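Local coordinates for uncharacterized protein Rv2277c (Mycobacterium tuberculosis, PDB 5VUG) that probably acts as a phosphoric diester hydrolase of the glycerophosphodiester phosphodiesterase family, although its physiological role remains uncharacterised, at residues A[32-35]-A[41-44]; A[111-116]-A[120-125]. One frame throughout, in Å; residues are numbered along the deposited sequence.

Contact 1 (32-35 with 41-44) and contact 2 (111-116 with 120-125) follow one another along the chain, the first closing before the second opens, and their centres lie about 7 Å apart. Each pairs a helix with the strand that comes next in sequence: helix 28-36 with strand 41-48, and helix 109-114 with strand 121-125. Probable hydrogen bonds join the strands, from F123 N to M42 O (2.8 Å) and from L44 N to F123 O (2.8 Å). The contacts thus pack helices against two neighbouring parallel strands of the TIM barrel. The side chains of M42 and L122 lie about 10 Å and 9 Å from a bound calcium ion, near the metal without binding it.

Contact 1: A[32-35]-A[41-44]; sequences TNAV and GMWL
The selenomethionine M42 reaches from its strand to A34 and V35 on the helix, and its terminal methyl makes both of the close approaches. CE lies 3.6 Å from V35 CG2 and 3.8 Å from A34 CB. The selenium is a second, looser point of touch, with M42 SE 4.1 Å from A34 CB. The contact is made by apolar side-chain atoms, with no hydrogen bond between the segments, and is small, burying 107 Å² over both sides.

The shape of the M42 side chain accounts for this pattern. Its CG stands opposite the backbone N (chi1 -168°), after which the chain bends twice, at chi2 (69°) and at chi3 (62°), turning the methyl aside toward V35 CG2 while SE stays beside A34 CB. On the helix, the CB of A34 points at the strand. V35 contributes one branch: CG2 lies opposite its own carbonyl carbon and beside its backbone N, and meets the methyl, while the V35 and M42 side chains cross at roughly a right angle.

A34 and M42 are buried, and their alpha carbons are the nearest backbone pair, 8.1 Å apart. The contact belongs to the beta-alpha-beta unit of strand 12-16, helix 28-36 and strand 41-48. Around it, A15 of the first strand touches both A34 and M42, I31 on the helix also packs on M42, and L122 of the neighbouring strand 121-125 also touches M42.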
loop_
_atom_site.group_PDB
_atom_site.type_symbol
_atom_site.label_atom_id
_atom_site.label_comp_id
_atom_site.label_asym_id
_atom_site.label_seq_id
_atom_site.Cartn_x
_atom_site.Cartn_y
_atom_site.Cartn_z
ATOM N N THR A 32 17.806 -33.432 8.999
ATOM C CA THR A 32 17.974 -34.314 10.152
ATOM C C THR A 32 18.230 -33.506 11.416
ATOM O O THR A 32 17.677 -33.804 12.487
ATOM C CB THR A 32 19.136 -35.281 9.897
ATOM O OG1 THR A 32 18.829 -36.114 8.771
ATOM C CG2 THR A 32 19.384 -36.170 11.113
ATOM N N ASN A 33 19.068 -32.476 11.308
ATOM C CA ASN A 33 19.357 -31.651 12.471
ATOM C C ASN A 33 18.142 -30.848 12.903
ATOM O O ASN A 33 17.936 -30.650 14.105
ATOM C CB ASN A 33 20.562 -30.756 12.197
ATOM C CG ASN A 33 21.877 -31.476 12.427
ATOM O OD1 ASN A 33 22.542 -31.914 11.490
ATOM N ND2 ASN A 33 22.255 -31.602 13.681
ATOM N N ALA A 34 17.316 -30.404 11.946
ATOM C CA ALA A 34 16.112 -29.656 12.291
ATOM C C ALA A 34 15.119 -30.529 13.053
ATOM O O ALA A 34 14.547 -30.088 14.060
ATOM C CB ALA A 34 15.473 -29.074 11.024
ATOM N N VAL A 35 14.909 -31.770 12.598
ATOM C CA VAL A 35 14.082 -32.713 13.356
ATOM C C VAL A 35 14.616 -32.857 14.777
ATOM O O VAL A 35 13.859 -32.793 15.751
ATOM C CB VAL A 35 14.004 -34.076 12.640
ATOM C CG1 VAL A 35 13.208 -35.073 13.475
ATOM C CG2 VAL A 35 13.386 -33.936 11.251
ATOM N N GLY A 41 7.474 -28.507 11.736
ATOM C CA GLY A 41 7.213 -28.542 10.311
ATOM C C GLY A 41 8.505 -28.280 9.579
ATOM O O GLY A 41 9.455 -27.729 10.147
HETATM N N MSE A 42 8.529 -28.681 8.308
HETATM C CA MSE A 42 9.726 -28.633 7.475
HETATM C C MSE A 42 9.390 -27.918 6.164
HETATM O O MSE A 42 8.559 -28.391 5.383
HETATM C CB MSE A 42 10.218 -30.065 7.204
HETATM C CG MSE A 42 11.606 -30.178 6.588
HETATM SE SE MSE A 42 13.016 -29.652 7.848
HETATM C CE MSE A 42 12.740 -30.982 9.244
ATOM N N TRP A 43 10.023 -26.777 5.920
ATOM C CA TRP A 43 9.790 -25.986 4.713
ATOM C C TRP A 43 10.958 -26.220 3.756
ATOM O O TRP A 43 12.107 -25.934 4.099
ATOM C CB TRP A 43 9.698 -24.499 5.083
ATOM C CG TRP A 43 9.485 -23.562 3.916
ATOM C CD1 TRP A 43 10.392 -23.231 2.930
ATOM C CD2 TRP A 43 8.296 -22.818 3.629
ATOM N NE1 TRP A 43 9.826 -22.335 2.050
ATOM C CE2 TRP A 43 8.540 -22.070 2.449
ATOM C CE3 TRP A 43 7.044 -22.717 4.247
ATOM C CZ2 TRP A 43 7.576 -21.236 1.878
ATOM C CZ3 TRP A 43 6.084 -21.888 3.677
ATOM C CH2 TRP A 43 6.355 -21.161 2.497
ATOM N N LEU A 44 10.669 -26.716 2.556
ATOM C CA LEU A 44 11.705 -27.135 1.620
ATOM C C LEU A 44 11.432 -26.511 0.258
ATOM O O LEU A 44 10.271 -26.408 -0.158
ATOM C CB LEU A 44 11.692 -28.663 1.484
ATOM C CG LEU A 44 11.851 -29.474 2.778
ATOM C CD1 LEU A 44 11.607 -30.952 2.532
ATOM C CD2 LEU A 44 13.236 -29.227 3.412
#

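Contact 2: A[111-116]-A[120-125]; sequences QAIGAT and MTLFLD
This is a buried helix-to-strand contact, made where the end of helix 109-114 and the turn after it pack on strand 121-125. L122 is the shared partner, and its two methyls divide the work: CD1 lies 3.8 Å from I113 CG1, while CD2 is 3.9 Å from T116 OG1 and 4.0 Å from T116 CG2. The L122 side chain leaves with CG beside the backbone N and opposite the carbonyl carbon; one branch of its fork goes to the helix residue, the other to the residue in the turn. I113 and L122 cross at about a right angle, whereas T116 meets L122 more obliquely.

The buried residue T116 has its hydroxyl bonded twice, to I113 O and R150 NH1. OG1 donates to I113 O at 2.8 Å, approaching at 129° to the C=O bond and tilted 24° from the carbonyl plane; T116 N reaches that same oxygen at 3.1 Å, from the same face. Two donors from T116 thereby hold I113 O just past the last turn of the helix. The same rotamer (chi1 60°) leaves OG1 and CG2 against L122 CD2. R150 NH1 also bonds M120 O, tying the turn after the helix to the chain leading into strand 121-125.

Helix 134-145 flanks this contact through V141, L142 and T145, which touch I113. Strand 121-125 belongs to the parallel strands of a TIM barrel, here packed on its L122 side by a short helix and the turn that follows it.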
loop_
_atom_site.group_PDB
_atom_site.type_symbol
_atom_site.label_atom_id
_atom_site.label_comp_id
_atom_site.label_asym_id
_atom_site.label_seq_id
_atom_site.Cartn_x
_atom_site.Cartn_y
_atom_site.Cartn_z
ATOM N N GLN A 111 14.236 -38.368 -1.113
ATOM C CA GLN A 111 15.157 -38.555 0.007
ATOM C C GLN A 111 14.784 -37.660 1.179
ATOM O O GLN A 111 14.856 -38.081 2.338
ATOM C CB GLN A 111 16.593 -38.235 -0.420
ATOM C CG GLN A 111 17.301 -39.322 -1.209
ATOM C CD GLN A 111 18.626 -38.859 -1.791
ATOM O OE1 GLN A 111 18.744 -37.746 -2.308
ATOM N NE2 GLN A 111 19.637 -39.718 -1.710
ATOM N N ALA A 112 14.438 -36.403 0.892
ATOM C CA ALA A 112 14.052 -35.466 1.943
ATOM C C ALA A 112 12.826 -35.953 2.701
ATOM O O ALA A 112 12.782 -35.885 3.937
ATOM C CB ALA A 112 13.769 -34.102 1.320
ATOM N N ILE A 113 11.814 -36.438 1.975
ATOM C CA ILE A 113 10.619 -36.986 2.614
ATOM C C ILE A 113 10.998 -38.120 3.557
ATOM O O ILE A 113 10.533 -38.183 4.700
ATOM C CB ILE A 113 9.604 -37.439 1.548
ATOM C CG1 ILE A 113 9.050 -36.224 0.810
ATOM C CG2 ILE A 113 8.476 -38.269 2.166
ATOM C CD1 ILE A 113 8.331 -36.551 -0.459
ATOM N N GLY A 114 11.870 -39.021 3.093
ATOM C CA GLY A 114 12.307 -40.140 3.912
ATOM C C GLY A 114 13.112 -39.742 5.134
ATOM O O GLY A 114 13.181 -40.519 6.098
ATOM N N ALA A 115 13.726 -38.556 5.115
ATOM C CA ALA A 115 14.501 -38.059 6.244
ATOM C C ALA A 115 13.637 -37.353 7.273
ATOM O O ALA A 115 14.173 -36.797 8.236
ATOM C CB ALA A 115 15.598 -37.101 5.766
ATOM N N THR A 116 12.315 -37.354 7.093
ATOM C CA THR A 116 11.441 -36.722 8.059
ATOM C C THR A 116 10.519 -37.764 8.679
ATOM O O THR A 116 10.183 -38.770 8.038
ATOM C CB THR A 116 10.596 -35.598 7.438
ATOM O OG1 THR A 116 9.785 -36.125 6.386
ATOM C CG2 THR A 116 11.484 -34.497 6.890
HETATM N N MSE A 120 5.463 -35.390 10.465
HETATM C CA MSE A 120 5.856 -34.017 10.178
HETATM C C MSE A 120 5.290 -33.409 8.908
HETATM O O MSE A 120 5.413 -33.960 7.805
HETATM C CB MSE A 120 7.355 -33.802 10.233
HETATM C CG MSE A 120 7.702 -32.305 10.260
HETATM SE SE MSE A 120 9.497 -32.200 10.463
HETATM C CE MSE A 120 9.574 -32.761 12.303
ATOM N N THR A 121 4.679 -32.245 9.097
ATOM C CA THR A 121 4.106 -31.512 7.983
ATOM C C THR A 121 5.232 -30.919 7.155
ATOM O O THR A 121 6.175 -30.325 7.698
ATOM C CB THR A 121 3.197 -30.404 8.513
ATOM O OG1 THR A 121 2.214 -30.973 9.394
ATOM C CG2 THR A 121 2.497 -29.695 7.357
ATOM N N LEU A 122 5.143 -31.101 5.842
ATOM C CA LEU A 122 6.103 -30.557 4.889
ATOM C C LEU A 122 5.435 -29.420 4.131
ATOM O O LEU A 122 4.317 -29.573 3.626
ATOM C CB LEU A 122 6.515 -31.637 3.887
ATOM C CG LEU A 122 6.966 -32.970 4.492
ATOM C CD1 LEU A 122 7.343 -33.948 3.400
ATOM C CD2 LEU A 122 8.129 -32.743 5.461
ATOM N N PHE A 123 6.118 -28.292 4.043
ATOM C CA PHE A 123 5.699 -27.179 3.205
ATOM C C PHE A 123 6.674 -27.124 2.043
ATOM O O PHE A 123 7.879 -26.956 2.254
ATOM C CB PHE A 123 5.705 -25.876 4.008
ATOM C CG PHE A 123 4.750 -25.900 5.165
ATOM C CD1 PHE A 123 3.418 -25.517 4.996
ATOM C CD2 PHE A 123 5.154 -26.385 6.403
ATOM C CE1 PHE A 123 2.524 -25.559 6.061
ATOM C CE2 PHE A 123 4.266 -26.437 7.470
ATOM C CZ PHE A 123 2.947 -26.029 7.299
ATOM N N LEU A 124 6.165 -27.333 0.833
ATOM C CA LEU A 124 6.999 -27.475 -0.353
ATOM C C LEU A 124 6.817 -26.222 -1.193
ATOM O O LEU A 124 5.749 -26.012 -1.779
ATOM C CB LEU A 124 6.583 -28.714 -1.139
ATOM C CG LEU A 124 6.631 -30.019 -0.338
ATOM C CD1 LEU A 124 6.255 -31.209 -1.232
ATOM C CD2 LEU A 124 7.997 -30.218 0.304
ATOM N N ASP A 125 7.858 -25.399 -1.251
ATOM C CA ASP A 125 7.821 -24.132 -1.973
ATOM C C ASP A 125 8.283 -24.391 -3.405
ATOM O O ASP A 125 9.440 -24.753 -3.640
ATOM C CB ASP A 125 8.716 -23.104 -1.284
ATOM C CG ASP A 125 8.684 -21.738 -1.972
ATOM O OD1 ASP A 125 7.726 -21.454 -2.728
ATOM O OD2 ASP A 125 9.628 -20.947 -1.761
#